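Local atomic coordinates of CrmK (Actinoalloteichus sp. WH1-2216-6, PDB entry 5I1V), a protein that is a flavoenzyme oxidase with covalently bound FAD, involved in recycling shunt products during caerulomycin biosynthesis. Residues Gly54-Gly62 against Val70-Leu81; Gly128-Gly136 against Gly189-Tyr200. All coordinates share one frame; numbering follows the deposited sequence. Where two conformers were deposited one is given.

Overall arrangement
Both contacts shape the FAD-binding part of the chain, their centres about 14 Å apart. Contact 1, mostly buried, runs out to the surface at R56 and D74, whereas contact 2 lies deeper. Contact 1 pairs strands 57-60 and 77-80 of a four-stranded mixed sheet, and its parallel backbone bonding is joined by two arginine-aspartate salt bridges, R56-D74 and R60-D80. Contact 2 joins the short helix 129-132 to strand 196-202 of the five-stranded antiparallel sheet and to the glycine-rich approach to that strand; it buries less than half as much surface and relies on one tyrosine and bare glycine backbone. They meet at the adenine end of FAD, where L81 and V59 pack against V196.

Contact 1. Residues Gly54-Gly62 against Val70-Leu81; sequences GKRLTVRSG and VASPDVDVIVDL. With FAD (flavin-adenine dinucleotide), chain E.
The R56 guanidinium has V75 CG2 over the centre of one face, 4.1 Å above the plane, while D74 OD2 and a water lie at its edge. R56 NH1 and D74 OD2 form a long salt bridge of 3.3 Å, with the two planar groups turned 76° apart; R56 NH2 also bonds the carbonyl of R492. The R60 guanidinium has I78 CG2 over one face and D80 OD2 at its edge, R60 NH1 to D80 OD2 3.1 Å, on the anti side of a carboxylate whose OD1 is held by S82. Strands 57-60 and 77-80 run parallel as neighbours in the mixed sheet of the FAD-binding domain. R56 O accepts from both D76 N and V77 N, and D76 OD2 in turn takes R56 N at 2.9 Å. With chi1 at 55°, T58 OG1 is directed to V70 O, meeting a lone pair in the carbonyl plane at 2.8 Å. On the face of the sheet opposite T58 and R60, L57 CD1 packs on V79 CG2 at 3.7 Å. Beyond the strand, S61 binds FAD twice: through its N to phosphate O2A, and from OG to adenine N7A at 2.6 Å.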
loop_
_atom_site.group_PDB
_atom_site.type_symbol
_atom_site.label_atom_id
_atom_site.label_comp_id
_atom_site.label_asym_id
_atom_site.label_seq_id
_atom_site.Cartn_x
_atom_site.Cartn_y
_atom_site.Cartn_z
ATOM N N GLY A 54 -29.642 -12.667 -20.546
ATOM C CA GLY A 54 -30.352 -11.896 -19.551
ATOM C C GLY A 54 -29.737 -11.884 -18.156
ATOM O O GLY A 54 -30.428 -11.558 -17.205
ATOM N N LYS A 55 -28.465 -12.258 -18.026
ATOM C CA LYS A 55 -27.747 -12.258 -16.718
ATOM C C LYS A 55 -27.456 -10.890 -16.204
ATOM O O LYS A 55 -27.111 -9.966 -16.958
ATOM C CB LYS A 55 -26.400 -12.982 -16.850
ATOM C CG LYS A 55 -26.564 -14.376 -17.381
ATOM C CD LYS A 55 -25.311 -15.223 -17.322
ATOM C CE LYS A 55 -25.758 -16.674 -17.487
ATOM N NZ LYS A 55 -24.609 -17.580 -17.616
ATOM N N ARG A 56 -27.521 -10.753 -14.886
ATOM C CA ARG A 56 -27.219 -9.485 -14.245
ATOM C C ARG A 56 -25.689 -9.364 -14.113
ATOM O O ARG A 56 -25.070 -10.212 -13.471
ATOM C CB ARG A 56 -27.882 -9.508 -12.865
ATOM C CG ARG A 56 -27.580 -8.316 -12.004
ATOM C CD ARG A 56 -28.266 -7.050 -12.532
ATOM N NE ARG A 56 -27.648 -5.910 -11.863
ATOM C CZ ARG A 56 -27.834 -5.629 -10.576
ATOM N NH1 ARG A 56 -28.663 -6.356 -9.822
ATOM N NH2 ARG A 56 -27.194 -4.596 -10.030
ATOM N N LEU A 57 -25.120 -8.293 -14.685
ATOM C CA LEU A 57 -23.713 -8.072 -14.737
ATOM C C LEU A 57 -23.336 -6.793 -14.007
ATOM O O LEU A 57 -24.044 -5.773 -14.119
ATOM C CB LEU A 57 -23.282 -7.993 -16.196
ATOM C CG LEU A 57 -21.765 -7.886 -16.422
ATOM C CD1 LEU A 57 -21.311 -8.687 -17.632
ATOM C CD2 LEU A 57 -21.412 -6.416 -16.595
ATOM N N THR A 58 -22.255 -6.862 -13.228
ATOM C CA THR A 58 -21.643 -5.653 -12.701
ATOM C C THR A 58 -20.148 -5.717 -12.937
ATOM O O THR A 58 -19.562 -6.801 -13.162
ATOM C CB THR A 58 -21.888 -5.469 -11.194
ATOM O OG1 THR A 58 -21.428 -6.646 -10.498
ATOM C CG2 THR A 58 -23.430 -5.191 -10.875
ATOM N N VAL A 59 -19.531 -4.553 -12.831
ATOM C CA VAL A 59 -18.122 -4.388 -13.030
ATOM C C VAL A 59 -17.413 -3.926 -11.769
ATOM O O VAL A 59 -17.888 -3.066 -11.064
ATOM C CB VAL A 59 -17.863 -3.292 -14.054
ATOM C CG1 VAL A 59 -16.383 -3.182 -14.379
ATOM C CG2 VAL A 59 -18.687 -3.589 -15.285
ATOM N N ARG A 60 -16.253 -4.502 -11.518
ATOM C CA ARG A 60 -15.434 -4.058 -10.427
ATOM C C ARG A 60 -14.070 -3.590 -10.955
ATOM O O ARG A 60 -13.479 -4.299 -11.744
ATOM C CB ARG A 60 -15.144 -5.208 -9.551
ATOM C CG ARG A 60 -14.451 -4.722 -8.299
ATOM C CD ARG A 60 -13.907 -5.849 -7.578
ATOM N NE ARG A 60 -14.929 -6.464 -6.775
ATOM C CZ ARG A 60 -15.030 -7.784 -6.661
ATOM N NH1 ARG A 60 -14.203 -8.602 -7.402
ATOM N NH2 ARG A 60 -15.961 -8.278 -5.824
ATOM N N SER A 61 -13.582 -2.448 -10.485
ATOM C CA SER A 61 -12.256 -1.989 -10.825
ATOM C C SER A 61 -11.401 -2.132 -9.572
ATOM O O SER A 61 -10.687 -3.143 -9.430
ATOM C CB SER A 61 -12.281 -0.596 -11.457
ATOM O OG SER A 61 -12.968 -0.670 -12.706
ATOM N N GLY A 62 -11.484 -1.172 -8.666
ATOM C CA GLY A 62 -10.747 -1.251 -7.411
ATOM C C GLY A 62 -11.451 -1.787 -6.199
ATOM O O GLY A 62 -10.802 -2.030 -5.140
ATOM N N VAL A 70 -21.723 -3.634 -6.489
ATOM C CA VAL A 70 -21.079 -4.666 -7.346
ATOM C C VAL A 70 -21.527 -6.060 -6.886
ATOM O O VAL A 70 -21.807 -6.923 -7.691
ATOM C CB VAL A 70 -19.539 -4.564 -7.263
ATOM C CG1 VAL A 70 -18.868 -5.668 -8.081
ATOM C CG2 VAL A 70 -18.973 -3.202 -7.641
ATOM N N ALA A 71 -21.604 -6.240 -5.566
ATOM C CA ALA A 71 -21.620 -7.526 -4.886
ATOM C C ALA A 71 -23.005 -7.990 -4.377
ATOM O O ALA A 71 -23.102 -9.021 -3.747
ATOM C CB ALA A 71 -20.614 -7.488 -3.725
ATOM N N SER A 72 -24.072 -7.273 -4.704
ATOM C CA SER A 72 -25.439 -7.774 -4.530
ATOM C C SER A 72 -25.587 -9.279 -4.789
ATOM O O SER A 72 -25.113 -9.754 -5.803
ATOM C CB SER A 72 -26.381 -7.029 -5.495
ATOM O OG SER A 72 -27.013 -5.994 -4.819
ATOM N N PRO A 73 -26.307 -10.011 -3.912
ATOM C CA PRO A 73 -26.540 -11.458 -4.106
ATOM C C PRO A 73 -27.242 -11.833 -5.396
ATOM O O PRO A 73 -27.170 -12.988 -5.820
ATOM C CB PRO A 73 -27.439 -11.863 -2.914
ATOM C CG PRO A 73 -27.811 -10.614 -2.201
ATOM C CD PRO A 73 -26.917 -9.502 -2.658
ATOM N N ASP A 74 -27.925 -10.901 -6.030
ATOM C CA ASP A 74 -28.570 -11.230 -7.285
ATOM C C ASP A 74 -27.700 -10.963 -8.507
ATOM O O ASP A 74 -28.179 -11.109 -9.631
ATOM C CB ASP A 74 -29.901 -10.489 -7.433
ATOM C CG ASP A 74 -29.748 -9.018 -7.349
ATOM O OD1 ASP A 74 -28.801 -8.534 -6.677
ATOM O OD2 ASP A 74 -30.580 -8.338 -7.947
ATOM N N VAL A 75 -26.435 -10.597 -8.320
ATOM C CA VAL A 75 -25.578 -10.415 -9.487
ATOM C C VAL A 75 -25.018 -11.760 -9.949
ATOM O O VAL A 75 -24.439 -12.505 -9.153
ATOM C CB VAL A 75 -24.424 -9.454 -9.205
ATOM C CG1 VAL A 75 -23.450 -9.409 -10.392
ATOM C CG2 VAL A 75 -24.974 -8.064 -8.915
ATOM N N ASP A 76 -25.127 -12.027 -11.249
ATOM C CA ASP A 76 -24.783 -13.305 -11.812
ATOM C C ASP A 76 -23.339 -13.341 -12.335
ATOM O O ASP A 76 -22.727 -14.405 -12.347
ATOM C CB ASP A 76 -25.706 -13.657 -12.971
ATOM C CG ASP A 76 -27.164 -13.711 -12.581
ATOM O OD1 ASP A 76 -27.465 -14.288 -11.494
ATOM O OD2 ASP A 76 -28.008 -13.163 -13.365
ATOM N N VAL A 77 -22.835 -12.198 -12.837
ATOM C CA VAL A 77 -21.524 -12.126 -13.397
ATOM C C VAL A 77 -20.895 -10.850 -12.961
ATOM O O VAL A 77 -21.476 -9.779 -13.109
ATOM C CB VAL A 77 -21.539 -12.119 -14.950
ATOM C CG1 VAL A 77 -20.118 -12.046 -15.514
ATOM C CG2 VAL A 77 -22.303 -13.291 -15.470
ATOM N N ILE A 78 -19.697 -10.955 -12.404
ATOM C CA ILE A 78 -18.899 -9.787 -12.089
ATOM C C ILE A 78 -17.664 -9.767 -12.967
ATOM O O ILE A 78 -16.922 -10.745 -13.024
ATOM C CB ILE A 78 -18.503 -9.788 -10.608
ATOM C CG1 ILE A 78 -19.727 -9.627 -9.772
ATOM C CG2 ILE A 78 -17.458 -8.693 -10.340
ATOM C CD1 ILE A 78 -19.459 -9.769 -8.273
ATOM N N VAL A 79 -17.508 -8.701 -13.761
ATOM C CA VAL A 79 -16.351 -8.514 -14.607
ATOM C C VAL A 79 -15.314 -7.727 -13.779
ATOM O O VAL A 79 -15.568 -6.558 -13.429
ATOM C CB VAL A 79 -16.712 -7.710 -15.869
ATOM C CG1 VAL A 79 -15.478 -7.439 -16.692
ATOM C CG2 VAL A 79 -17.725 -8.450 -16.725
ATOM N N ASP A 80 -14.176 -8.344 -13.476
ATOM C CA ASP A 80 -13.196 -7.725 -12.598
ATOM C C ASP A 80 -12.085 -7.228 -13.515
ATOM O O ASP A 80 -11.466 -8.009 -14.206
ATOM C CB ASP A 80 -12.686 -8.706 -11.590
ATOM C CG ASP A 80 -11.688 -8.121 -10.618
ATOM O OD1 ASP A 80 -10.743 -7.425 -11.020
ATOM O OD2 ASP A 80 -11.840 -8.388 -9.398
ATOM N N LEU A 81 -11.875 -5.926 -13.504
ATOM C CA LEU A 81 -10.890 -5.255 -14.409
ATOM C C LEU A 81 -9.490 -5.084 -13.833
ATOM O O LEU A 81 -8.673 -4.370 -14.398
ATOM C CB LEU A 81 -11.471 -3.921 -14.818
ATOM C CG LEU A 81 -12.744 -3.978 -15.659
ATOM C CD1 LEU A 81 -13.061 -2.584 -16.193
ATOM C CD2 LEU A 81 -12.673 -4.925 -16.830
HETATM P PA FAD E . -15.635 -0.430 -7.339
HETATM O O1A FAD E . -16.212 -0.957 -6.049
HETATM O O2A FAD E . -14.889 -1.428 -8.176
HETATM O O5B FAD E . -16.758 0.261 -8.192
HETATM C C5B FAD E . -17.487 1.396 -7.736
HETATM C C4B FAD E . -18.759 1.545 -8.584
HETATM O O4B FAD E . -18.329 1.909 -9.911
HETATM C C3B FAD E . -19.621 0.319 -8.788
HETATM O O3B FAD E . -20.942 0.746 -9.068
HETATM C C2B FAD E . -19.049 -0.311 -10.027
HETATM O O2B FAD E . -19.824 -1.320 -10.682
HETATM C C1B FAD E . -18.684 0.927 -10.856
HETATM N N9A FAD E . -17.491 0.693 -11.707
HETATM C C8A FAD E . -16.252 0.230 -11.356
HETATM N N7A FAD E . -15.481 0.055 -12.478
HETATM C C5A FAD E . -16.240 0.415 -13.492
HETATM C C6A FAD E . -15.997 0.484 -14.912
HETATM N N6A FAD E . -14.791 0.154 -15.330
HETATM N N1A FAD E . -17.010 0.889 -15.686
HETATM C C2A FAD E . -18.231 1.191 -15.196
HETATM N N3A FAD E . -18.520 1.208 -13.870
HETATM C C4A FAD E . -17.549 0.765 -13.030
HETATM N N1 FAD E . -13.055 9.358 -3.637
HETATM C C2 FAD E . -12.549 10.597 -3.840
HETATM O O2 FAD E . -13.054 11.341 -4.689
HETATM N N3 FAD E . -11.493 11.081 -3.151
HETATM C C4 FAD E . -10.869 10.419 -2.185
HETATM O O4 FAD E . -9.873 10.901 -1.607
HETATM C C4X FAD E . -11.328 9.068 -1.896
HETATM N N5 FAD E . -10.737 8.326 -0.922
HETATM C C5X FAD E . -11.122 7.050 -0.760
HETATM C C6 FAD E . -10.423 6.222 0.118
HETATM C C7 FAD E . -10.773 4.892 0.349
HETATM C C7M FAD E . -9.948 4.044 1.325
HETATM C C8 FAD E . -11.941 4.374 -0.395
HETATM C C8M FAD E . -12.419 2.961 -0.202
HETATM C C9 FAD E . -12.666 5.182 -1.277
HETATM C C9A FAD E . -12.294 6.508 -1.492
HETATM N N10 FAD E . -12.987 7.337 -2.382
HETATM C C10 FAD E . -12.503 8.606 -2.641
HETATM C "C1'" FAD E . -14.281 6.953 -2.944
HETATM C "C2'" FAD E . -14.107 6.321 -4.287
HETATM O "O2'" FAD E . -13.931 7.344 -5.247
HETATM C "C3'" FAD E . -15.246 5.429 -4.653
HETATM O "O3'" FAD E . -15.371 4.396 -3.637
HETATM C "C4'" FAD E . -15.062 4.827 -6.063
HETATM O "O4'" FAD E . -16.363 4.562 -6.587
HETATM C "C5'" FAD E . -14.224 3.566 -6.004
HETATM O "O5'" FAD E . -14.012 3.108 -7.340
HETATM P P FAD E . -13.486 1.619 -7.478
HETATM O O1P FAD E . -12.319 1.395 -6.589
HETATM O O2P FAD E . -13.351 1.272 -8.928
HETATM O O3P FAD E . -14.735 0.789 -6.861
HETATM O O HOH W 1 -26.217 -4.179 -7.368
HETATM O O HOH W 2 -30.657 -8.389 -10.374
#

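Contact 2. Residues Gly128-Gly136 against Gly189-Tyr200; sequences GAGGHISGG and GGGGNFGVITRY. With FAD (flavin-adenine dinucleotide), chain E.
Y200 OH donates to G130 O at 2.9 Å, from above the carbonyl plane, and receives a weak bond from S134 N. Its phenol thus reaches the backbone of the short helix 129-132, which follows the N-cap residue G128 in the PCMH-type FAD-binding domain. Y200 itself belongs to strand 196-202 of the antiparallel sheet, whose neighbouring strand 152-160 supplies L152 and V155 as further packing partners for the tyrosine.

The ring is clamped between two isoleucines. I133 CD1 lies over one face, 3.9 Å from the ring centroid in a CH-pi contact, and I197 CG2 covers the opposite face toward the rim. With I133 CG1 beside the backbone N (chi1 -61°), the two branches divide the face, I133 CD1 near Y200 CD2 and I133 CG2 near Y200 CE1; where they part, I133 CB sits over Y200 CZ at 3.5 Å. A129 CB touches Y200 CE2 from the helix.

Ahead of the strand, the chain passes through the consecutive glycines G189-G192. G190 N bonds S134 O at 2.9 Å, again from above the carbonyl plane, and the CA atoms of G135 and G190 approach to 3.9 Å. A water links G131 O to G191 N. G191 CA and the backbone of G130 pack directly against FAD. The backbone grips both halves of the dinucleotide, with G128 N on phosphate O1P at 2.8 Å and G131 N on O2P, while G192 N reaches adenine N3A. H132 ND1 shares a hydrogen bond with the ribityl O2'. At the adenine edge I197 uses its backbone in both directions: its N donates to N1A at 2.9 Å, and its O accepts from FAD N6A at 2.9 Å with an N-H...O angle of 168°.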
loop_
_atom_site.group_PDB
_atom_site.type_symbol
_atom_site.label_atom_id
_atom_site.label_comp_id
_atom_site.label_asym_id
_atom_site.label_seq_id
_atom_site.Cartn_x
_atom_site.Cartn_y
_atom_site.Cartn_z
ATOM N N GLY A 128 -9.861 2.308 -7.504
ATOM C CA GLY A 128 -9.746 2.070 -8.965
ATOM C C GLY A 128 -10.207 3.268 -9.765
ATOM O O GLY A 128 -11.193 3.969 -9.408
ATOM N N ALA A 129 -9.546 3.484 -10.892
ATOM C CA ALA A 129 -9.863 4.577 -11.782
ATOM C C ALA A 129 -11.305 4.407 -12.206
ATOM O O ALA A 129 -12.064 5.366 -12.308
ATOM C CB ALA A 129 -8.963 4.530 -13.013
ATOM N N GLY A 130 -11.692 3.171 -12.430
ATOM C CA GLY A 130 -12.998 2.876 -12.980
ATOM C C GLY A 130 -14.190 3.504 -12.294
ATOM O O GLY A 130 -14.994 4.096 -12.961
ATOM N N GLY A 131 -14.299 3.364 -10.971
ATOM C CA GLY A 131 -15.340 4.022 -10.166
ATOM C C GLY A 131 -15.006 5.442 -9.774
ATOM O O GLY A 131 -15.893 6.338 -9.637
ATOM N N HIS A 132 -13.721 5.710 -9.620
ATOM C CA HIS A 132 -13.284 6.977 -9.056
ATOM C C HIS A 132 -13.480 8.194 -9.987
ATOM O O HIS A 132 -14.076 9.210 -9.603
ATOM C CB HIS A 132 -11.836 6.852 -8.655
ATOM C CG HIS A 132 -11.241 8.090 -8.112
ATOM N ND1 HIS A 132 -11.557 8.582 -6.864
ATOM C CD2 HIS A 132 -10.333 8.942 -8.636
ATOM C CE1 HIS A 132 -10.844 9.676 -6.637
ATOM N NE2 HIS A 132 -10.104 9.919 -7.704
ATOM N N ILE A 133 -13.014 8.087 -11.225
ATOM C CA ILE A 133 -13.036 9.221 -12.095
ATOM C C ILE A 133 -14.463 9.600 -12.505
ATOM O O ILE A 133 -14.822 10.765 -12.408
ATOM C CB ILE A 133 -12.098 9.023 -13.309
ATOM C CG1 ILE A 133 -10.654 8.849 -12.823
ATOM C CG2 ILE A 133 -12.208 10.231 -14.228
ATOM C CD1 ILE A 133 -9.640 8.584 -13.921
ATOM N N SER A 134 -15.286 8.629 -12.883
ATOM C CA SER A 134 -16.636 8.869 -13.386
ATOM C C SER A 134 -17.546 9.548 -12.366
ATOM O O SER A 134 -18.530 10.185 -12.747
ATOM C CB SER A 134 -17.301 7.558 -13.872
ATOM O OG SER A 134 -17.303 6.577 -12.826
ATOM N N GLY A 135 -17.247 9.407 -11.084
ATOM C CA GLY A 135 -17.956 10.109 -10.020
ATOM C C GLY A 135 -17.546 11.534 -9.696
ATOM O O GLY A 135 -18.236 12.223 -8.926
ATOM N N GLY A 136 -16.418 11.972 -10.257
ATOM C CA GLY A 136 -15.862 13.301 -10.011
ATOM C C GLY A 136 -14.826 13.304 -8.899
ATOM O O GLY A 136 -14.913 14.083 -7.972
ATOM N N GLY A 189 -21.350 11.441 -13.492
ATOM C CA GLY A 189 -22.532 10.581 -13.420
ATOM C C GLY A 189 -22.380 9.348 -12.530
ATOM O O GLY A 189 -23.355 8.803 -11.985
ATOM N N GLY A 190 -21.135 8.884 -12.390
ATOM C CA GLY A 190 -20.843 7.832 -11.433
ATOM C C GLY A 190 -20.798 6.475 -12.099
ATOM O O GLY A 190 -21.265 6.317 -13.202
ATOM N N GLY A 191 -20.167 5.522 -11.414
ATOM C CA GLY A 191 -19.943 4.167 -11.934
ATOM C C GLY A 191 -21.187 3.315 -12.020
ATOM O O GLY A 191 -22.211 3.541 -11.314
ATOM N N GLY A 192 -21.117 2.354 -12.922
ATOM C CA GLY A 192 -22.087 1.231 -12.991
ATOM C C GLY A 192 -23.397 1.626 -13.713
ATOM O O GLY A 192 -24.476 1.031 -13.457
ATOM N N ASN A 193 -23.314 2.676 -14.526
ATOM C CA ASN A 193 -24.510 3.301 -15.091
ATOM C C ASN A 193 -24.682 3.185 -16.597
ATOM O O ASN A 193 -25.778 2.929 -17.060
ATOM C CB ASN A 193 -24.574 4.775 -14.756
ATOM C CG ASN A 193 -25.088 5.046 -13.354
ATOM O OD1 ASN A 193 -26.149 4.614 -12.963
ATOM N ND2 ASN A 193 -24.334 5.780 -12.608
ATOM N N PHE A 194 -23.663 3.521 -17.342
ATOM C CA PHE A 194 -23.804 3.694 -18.797
ATOM C C PHE A 194 -23.205 2.584 -19.644
ATOM O O PHE A 194 -23.607 2.427 -20.776
ATOM C CB PHE A 194 -23.213 5.044 -19.201
ATOM C CG PHE A 194 -23.797 6.213 -18.411
ATOM C CD1 PHE A 194 -25.024 6.746 -18.750
ATOM C CD2 PHE A 194 -23.107 6.760 -17.363
ATOM C CE1 PHE A 194 -25.576 7.781 -18.030
ATOM C CE2 PHE A 194 -23.650 7.785 -16.600
ATOM C CZ PHE A 194 -24.890 8.288 -16.932
ATOM N N GLY A 195 -22.296 1.811 -19.082
ATOM C CA GLY A 195 -21.515 0.829 -19.799
ATOM C C GLY A 195 -20.256 0.553 -19.067
ATOM O O GLY A 195 -20.032 1.118 -17.964
ATOM N N VAL A 196 -19.407 -0.305 -19.632
ATOM C CA VAL A 196 -18.157 -0.675 -18.987
ATOM C C VAL A 196 -17.055 0.253 -19.476
ATOM O O VAL A 196 -16.659 0.231 -20.660
ATOM C CB VAL A 196 -17.763 -2.076 -19.258
ATOM C CG1 VAL A 196 -16.448 -2.432 -18.529
ATOM C CG2 VAL A 196 -18.855 -3.002 -18.839
ATOM N N ILE A 197 -16.527 1.051 -18.559
ATOM C CA ILE A 197 -15.417 1.919 -18.913
ATOM C C ILE A 197 -14.167 1.055 -19.018
ATOM O O ILE A 197 -13.814 0.415 -18.040
ATOM C CB ILE A 197 -15.195 3.007 -17.828
ATOM C CG1 ILE A 197 -16.435 3.877 -17.711
ATOM C CG2 ILE A 197 -13.996 3.911 -18.128
ATOM C CD1 ILE A 197 -16.571 4.435 -16.307
ATOM N N THR A 198 -13.494 1.034 -20.170
ATOM C CA THR A 198 -12.270 0.278 -20.272
ATOM C C THR A 198 -11.004 1.142 -20.025
ATOM O O THR A 198 -9.953 0.654 -19.500
ATOM C CB THR A 198 -12.218 -0.434 -21.631
ATOM O OG1 THR A 198 -12.473 0.494 -22.647
ATOM C CG2 THR A 198 -13.294 -1.496 -21.671
ATOM N N ARG A 199 -11.050 2.408 -20.426
ATOM C CA ARG A 199 -9.889 3.284 -20.235
ATOM C C ARG A 199 -10.318 4.733 -20.337
ATOM O O ARG A 199 -11.332 5.037 -20.893
ATOM C CB ARG A 199 -8.741 2.991 -21.241
ATOM C CG ARG A 199 -9.124 3.194 -22.680
ATOM C CD ARG A 199 -8.274 2.383 -23.684
ATOM N NE ARG A 199 -8.596 0.972 -23.634
ATOM C CZ ARG A 199 -7.747 0.002 -23.303
ATOM N NH1 ARG A 199 -6.472 0.268 -23.108
ATOM N NH2 ARG A 199 -8.174 -1.245 -23.223
ATOM N N TYR A 200 -9.498 5.606 -19.790
ATOM C CA TYR A 200 -9.738 7.045 -19.737
ATOM C C TYR A 200 -8.488 7.649 -20.350
ATOM O O TYR A 200 -7.388 7.057 -20.273
ATOM C CB TYR A 200 -9.779 7.570 -18.292
ATOM C CG TYR A 200 -10.869 7.121 -17.372
ATOM C CD1 TYR A 200 -12.088 7.770 -17.385
ATOM C CD2 TYR A 200 -10.669 6.101 -16.434
ATOM C CE1 TYR A 200 -13.105 7.448 -16.497
ATOM C CE2 TYR A 200 -11.697 5.748 -15.534
ATOM C CZ TYR A 200 -12.913 6.437 -15.566
ATOM O OH TYR A 200 -13.961 6.169 -14.697
HETATM P PA FAD E . -15.635 -0.430 -7.339
HETATM O O1A FAD E . -16.212 -0.957 -6.049
HETATM O O2A FAD E . -14.889 -1.428 -8.176
HETATM O O5B FAD E . -16.758 0.261 -8.192
HETATM C C5B FAD E . -17.487 1.396 -7.736
HETATM C C4B FAD E . -18.759 1.545 -8.584
HETATM O O4B FAD E . -18.329 1.909 -9.911
HETATM C C3B FAD E . -19.621 0.319 -8.788
HETATM O O3B FAD E . -20.942 0.746 -9.068
HETATM C C2B FAD E . -19.049 -0.311 -10.027
HETATM O O2B FAD E . -19.824 -1.320 -10.682
HETATM C C1B FAD E . -18.684 0.927 -10.856
HETATM N N9A FAD E . -17.491 0.693 -11.707
HETATM C C8A FAD E . -16.252 0.230 -11.356
HETATM N N7A FAD E . -15.481 0.055 -12.478
HETATM C C5A FAD E . -16.240 0.415 -13.492
HETATM C C6A FAD E . -15.997 0.484 -14.912
HETATM N N6A FAD E . -14.791 0.154 -15.330
HETATM N N1A FAD E . -17.010 0.889 -15.686
HETATM C C2A FAD E . -18.231 1.191 -15.196
HETATM N N3A FAD E . -18.520 1.208 -13.870
HETATM C C4A FAD E . -17.549 0.765 -13.030
HETATM N N1 FAD E . -13.055 9.358 -3.637
HETATM C C2 FAD E . -12.549 10.597 -3.840
HETATM O O2 FAD E . -13.054 11.341 -4.689
HETATM N N3 FAD E . -11.493 11.081 -3.151
HETATM C C4 FAD E . -10.869 10.419 -2.185
HETATM O O4 FAD E . -9.873 10.901 -1.607
HETATM C C4X FAD E . -11.328 9.068 -1.896
HETATM N N5 FAD E . -10.737 8.326 -0.922
HETATM C C5X FAD E . -11.122 7.050 -0.760
HETATM C C6 FAD E . -10.423 6.222 0.118
HETATM C C7 FAD E . -10.773 4.892 0.349
HETATM C C7M FAD E . -9.948 4.044 1.325
HETATM C C8 FAD E . -11.941 4.374 -0.395
HETATM C C8M FAD E . -12.419 2.961 -0.202
HETATM C C9 FAD E . -12.666 5.182 -1.277
HETATM C C9A FAD E . -12.294 6.508 -1.492
HETATM N N10 FAD E . -12.987 7.337 -2.382
HETATM C C10 FAD E . -12.503 8.606 -2.641
HETATM C "C1'" FAD E . -14.281 6.953 -2.944
HETATM C "C2'" FAD E . -14.107 6.321 -4.287
HETATM O "O2'" FAD E . -13.931 7.344 -5.247
HETATM C "C3'" FAD E . -15.246 5.429 -4.653
HETATM O "O3'" FAD E . -15.371 4.396 -3.637
HETATM C "C4'" FAD E . -15.062 4.827 -6.063
HETATM O "O4'" FAD E . -16.363 4.562 -6.587
HETATM C "C5'" FAD E . -14.224 3.566 -6.004
HETATM O "O5'" FAD E . -14.012 3.108 -7.340
HETATM P P FAD E . -13.486 1.619 -7.478
HETATM O O1P FAD E . -12.319 1.395 -6.589
HETATM O O2P FAD E . -13.351 1.272 -8.928
HETATM O O3P FAD E . -14.735 0.789 -6.861
HETATM O O HOH W 3 -18.658 5.948 -9.166
#